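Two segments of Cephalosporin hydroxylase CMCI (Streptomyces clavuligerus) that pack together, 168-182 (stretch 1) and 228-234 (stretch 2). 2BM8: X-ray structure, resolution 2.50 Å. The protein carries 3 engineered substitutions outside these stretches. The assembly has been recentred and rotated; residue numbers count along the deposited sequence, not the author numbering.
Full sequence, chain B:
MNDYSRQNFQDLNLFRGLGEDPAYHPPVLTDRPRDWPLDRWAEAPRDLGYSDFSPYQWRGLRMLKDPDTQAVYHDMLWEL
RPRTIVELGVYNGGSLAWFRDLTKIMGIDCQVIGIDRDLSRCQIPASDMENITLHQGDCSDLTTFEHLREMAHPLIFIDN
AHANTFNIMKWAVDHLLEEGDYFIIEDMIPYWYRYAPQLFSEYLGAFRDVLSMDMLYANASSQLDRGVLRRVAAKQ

Stretch 1 168-182: IMKWAVDHLLEEGDY
Stretch 2 (228-234) VLRRVAA

Stretch 1 is the end of a helix, a loop with a tight turn, and a first strand residue, Y182. Stretch 2 is a strand, 228-231, with a short tail. The strands run antiparallel, and together the stretches bury 598 Å².

The helix covers 168-175, with phi/psi near -65/-40 over most of its length. M169 points toward stretch 2 and reaches it with its tip: CE lies 3.9 Å from CD1 of L229, an apolar contact. One turn later, V173 (chi1 t) sits by the R231 guanidinium, its O 4.1 Å from R231 NH2. L176 leaves helical geometry at -130/-56. L177 is extended at -74/141, rotamer m,t, and its CB packs 3.7 Å from CG of R231, against the aliphatic part of that arginine.

E178 to D181 form a type II turn. D181 N bonds to E178 O at 3.1 Å, and E178 N donates to D181 OD2 at 2.9 Å, so the D181 side chain (chi1 m) braces the turn. E179 (-57/132, chi1 and chi2 t) extends along the tail, its OE2 3.2 Å from A233 CB. G180 adopts 99/-27, where a CB would jam against the preceding carbonyl.

Two backbone hydrogen bonds join the stretches. G180 N donates to R231 O at 3.0 Å, nearly straight at 174°. R231 N donates to D181 O, also 3.0 Å. R231 has chi1 -125°, between wells, then chi2 m and chi3 t.

Y182 (-101/141) faces R230 (-142/166) as a non-hydrogen-bonded pair, CA to CA 4.2 Å. Y182 CA lies 3.3 Å from L229 O, a CA-H...O contact. Both side chains share a sheet face. With Y182 chi1 m and R230 chi1 p, R230 CB sits over the ring, 4.0 Å from the Y182 ring centroid. V228 CG1 meets the ring edge, 3.7 Å from Y182 CE2.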

# COMPACT_ATOMS: atom_id res chain seq x y z
N ILE B 168 -12.15 3.71 37.60
CA ILE B 168 -12.66 2.35 37.73
C ILE B 168 -11.50 1.37 37.85
O ILE B 168 -11.60 0.37 38.55
CB ILE B 168 -13.54 1.98 36.51
CG1 ILE B 168 -14.80 2.84 36.48
CG2 ILE B 168 -13.95 0.52 36.55
CD1 ILE B 168 -15.47 2.84 35.11
N MET B 169 -10.40 1.68 37.16
CA MET B 169 -9.16 0.88 37.24
C MET B 169 -8.53 0.92 38.62
O MET B 169 -8.07 -0.10 39.10
CB MET B 169 -8.13 1.39 36.22
CG MET B 169 -7.37 0.30 35.49
SD MET B 169 -6.74 0.93 33.91
CE MET B 169 -5.05 1.18 34.29
N LYS B 170 -8.51 2.10 39.24
CA LYS B 170 -7.97 2.27 40.58
C LYS B 170 -8.84 1.48 41.57
O LYS B 170 -8.32 0.81 42.47
CB LYS B 170 -7.92 3.77 40.95
CG LYS B 170 -7.79 4.12 42.49
CD LYS B 170 -8.12 5.61 42.75
CE LYS B 170 -8.18 5.97 44.24
NZ LYS B 170 -9.46 6.67 44.67
N TRP B 171 -10.16 1.54 41.38
CA TRP B 171 -11.08 0.77 42.20
C TRP B 171 -10.83 -0.73 42.04
O TRP B 171 -10.75 -1.46 43.03
CB TRP B 171 -12.55 1.11 41.90
CG TRP B 171 -13.47 0.22 42.66
CD1 TRP B 171 -13.95 0.41 43.93
CD2 TRP B 171 -13.98 -1.05 42.23
NE1 TRP B 171 -14.74 -0.65 44.30
CE2 TRP B 171 -14.77 -1.56 43.28
CE3 TRP B 171 -13.85 -1.81 41.05
CZ2 TRP B 171 -15.43 -2.79 43.20
CZ3 TRP B 171 -14.51 -3.02 40.96
CH2 TRP B 171 -15.28 -3.51 42.04
N ALA B 172 -10.69 -1.19 40.80
CA ALA B 172 -10.56 -2.62 40.54
C ALA B 172 -9.24 -3.15 41.08
O ALA B 172 -9.20 -4.25 41.60
CB ALA B 172 -10.69 -2.92 39.06
N VAL B 173 -8.18 -2.37 40.97
CA VAL B 173 -6.87 -2.79 41.44
C VAL B 173 -6.88 -2.95 42.96
O VAL B 173 -6.29 -3.89 43.48
CB VAL B 173 -5.75 -1.78 41.02
CG1 VAL B 173 -4.56 -1.84 41.98
CG2 VAL B 173 -5.28 -2.04 39.58
N ASP B 174 -7.54 -2.03 43.65
CA ASP B 174 -7.55 -2.00 45.12
C ASP B 174 -8.59 -2.95 45.73
O ASP B 174 -8.35 -3.53 46.79
CB ASP B 174 -7.81 -0.56 45.63
CG ASP B 174 -6.65 0.42 45.33
OD1 ASP B 174 -5.48 -0.01 45.20
OD2 ASP B 174 -6.82 1.66 45.22
N HIS B 175 -9.72 -3.14 45.04
CA HIS B 175 -10.90 -3.80 45.62
C HIS B 175 -11.37 -5.08 44.91
O HIS B 175 -12.22 -5.79 45.43
CB HIS B 175 -12.08 -2.80 45.68
CG HIS B 175 -11.82 -1.59 46.52
ND1 HIS B 175 -11.55 -0.34 45.98
CD2 HIS B 175 -11.77 -1.43 47.87
CE1 HIS B 175 -11.34 0.52 46.96
NE2 HIS B 175 -11.47 -0.11 48.11
N LEU B 176 -10.82 -5.39 43.73
CA LEU B 176 -11.32 -6.50 42.92
C LEU B 176 -10.27 -7.50 42.43
O LEU B 176 -10.39 -8.68 42.68
CB LEU B 176 -12.09 -5.97 41.71
CG LEU B 176 -13.01 -6.98 41.00
CD1 LEU B 176 -13.77 -7.88 41.97
CD2 LEU B 176 -13.99 -6.26 40.09
N LEU B 177 -9.25 -7.02 41.73
CA LEU B 177 -8.33 -7.91 41.02
C LEU B 177 -7.38 -8.62 41.97
O LEU B 177 -6.90 -8.05 42.96
CB LEU B 177 -7.52 -7.13 39.99
CG LEU B 177 -8.29 -6.23 39.01
CD1 LEU B 177 -7.32 -5.32 38.29
CD2 LEU B 177 -9.12 -7.01 38.01
N GLU B 178 -7.11 -9.89 41.68
CA GLU B 178 -6.00 -10.59 42.26
C GLU B 178 -4.97 -10.82 41.17
O GLU B 178 -5.22 -10.56 40.00
CB GLU B 178 -6.44 -11.95 42.82
CG GLU B 178 -7.65 -11.91 43.74
CD GLU B 178 -8.15 -13.31 44.07
OE1 GLU B 178 -7.88 -14.26 43.29
OE2 GLU B 178 -8.80 -13.48 45.13
N GLU B 179 -3.82 -11.35 41.55
CA GLU B 179 -2.74 -11.62 40.60
C GLU B 179 -3.23 -12.55 39.49
O GLU B 179 -3.87 -13.55 39.76
CB GLU B 179 -1.55 -12.22 41.35
CG GLU B 179 -0.45 -12.75 40.45
CD GLU B 179 0.77 -13.21 41.22
OE1 GLU B 179 0.74 -13.19 42.47
OE2 GLU B 179 1.77 -13.59 40.57
N GLY B 180 -2.95 -12.19 38.23
CA GLY B 180 -3.43 -12.96 37.09
C GLY B 180 -4.68 -12.40 36.42
O GLY B 180 -4.86 -12.63 35.22
N ASP B 181 -5.53 -11.69 37.16
CA ASP B 181 -6.78 -11.15 36.61
C ASP B 181 -6.53 -10.10 35.54
O ASP B 181 -5.56 -9.37 35.61
CB ASP B 181 -7.65 -10.53 37.72
CG ASP B 181 -8.21 -11.57 38.68
OD1 ASP B 181 -8.09 -12.79 38.42
OD2 ASP B 181 -8.80 -11.26 39.74
N TYR B 182 -7.39 -10.04 34.55
CA TYR B 182 -7.20 -9.13 33.44
C TYR B 182 -8.08 -7.88 33.59
O TYR B 182 -9.19 -7.95 34.08
CB TYR B 182 -7.52 -9.85 32.13
CG TYR B 182 -6.36 -10.69 31.62
CD1 TYR B 182 -6.18 -12.00 32.04
CD2 TYR B 182 -5.44 -10.17 30.72
CE1 TYR B 182 -5.12 -12.76 31.58
CE2 TYR B 182 -4.38 -10.93 30.26
CZ TYR B 182 -4.23 -12.22 30.68
OH TYR B 182 -3.17 -12.95 30.22
N VAL B 228 -4.54 -4.69 26.68
CA VAL B 228 -4.72 -5.89 27.48
C VAL B 228 -3.79 -5.81 28.68
O VAL B 228 -2.58 -5.95 28.54
CB VAL B 228 -4.40 -7.16 26.65
CG1 VAL B 228 -4.57 -8.43 27.50
CG2 VAL B 228 -5.27 -7.23 25.41
N LEU B 229 -4.36 -5.54 29.86
CA LEU B 229 -3.56 -5.43 31.08
C LEU B 229 -3.89 -6.55 32.04
O LEU B 229 -4.99 -7.07 32.03
CB LEU B 229 -3.83 -4.09 31.75
CG LEU B 229 -3.95 -2.88 30.83
CD1 LEU B 229 -4.23 -1.65 31.66
CD2 LEU B 229 -2.68 -2.71 30.00
N ARG B 230 -2.94 -6.93 32.88
CA ARG B 230 -3.25 -7.84 33.97
C ARG B 230 -2.50 -7.52 35.26
O ARG B 230 -1.55 -6.75 35.29
CB ARG B 230 -3.02 -9.30 33.56
CG ARG B 230 -1.65 -9.60 33.04
CD ARG B 230 -1.37 -11.08 32.84
NE ARG B 230 0.07 -11.35 32.84
CZ ARG B 230 0.63 -12.46 32.38
NH1 ARG B 230 -0.11 -13.44 31.89
NH2 ARG B 230 1.94 -12.60 32.41
N ARG B 231 -2.97 -8.12 36.34
CA ARG B 231 -2.44 -7.87 37.66
C ARG B 231 -1.13 -8.64 37.86
O ARG B 231 -1.12 -9.87 37.81
CB ARG B 231 -3.48 -8.29 38.70
CG ARG B 231 -3.84 -7.21 39.68
CD ARG B 231 -2.66 -6.72 40.42
NE ARG B 231 -2.98 -6.17 41.72
CZ ARG B 231 -2.07 -5.75 42.57
NH1 ARG B 231 -0.78 -5.83 42.24
NH2 ARG B 231 -2.43 -5.25 43.74
N VAL B 232 -0.04 -7.90 38.05
CA VAL B 232 1.29 -8.47 38.35
C VAL B 232 1.35 -8.87 39.83
O VAL B 232 0.56 -8.36 40.65
CB VAL B 232 2.42 -7.45 38.01
CG1 VAL B 232 3.81 -7.95 38.43
CG2 VAL B 232 2.41 -7.13 36.55
N ALA B 233 2.26 -9.80 40.15
CA ALA B 233 2.44 -10.30 41.52
C ALA B 233 2.55 -9.19 42.58
O ALA B 233 3.23 -8.17 42.38
CB ALA B 233 3.69 -11.23 41.58
N ALA B 234 1.85 -9.39 43.71
CA ALA B 234 1.89 -8.48 44.85
C ALA B 234 2.92 -8.95 45.88
O ALA B 234 4.12 -8.96 45.62
CB ALA B 234 0.50 -8.36 45.50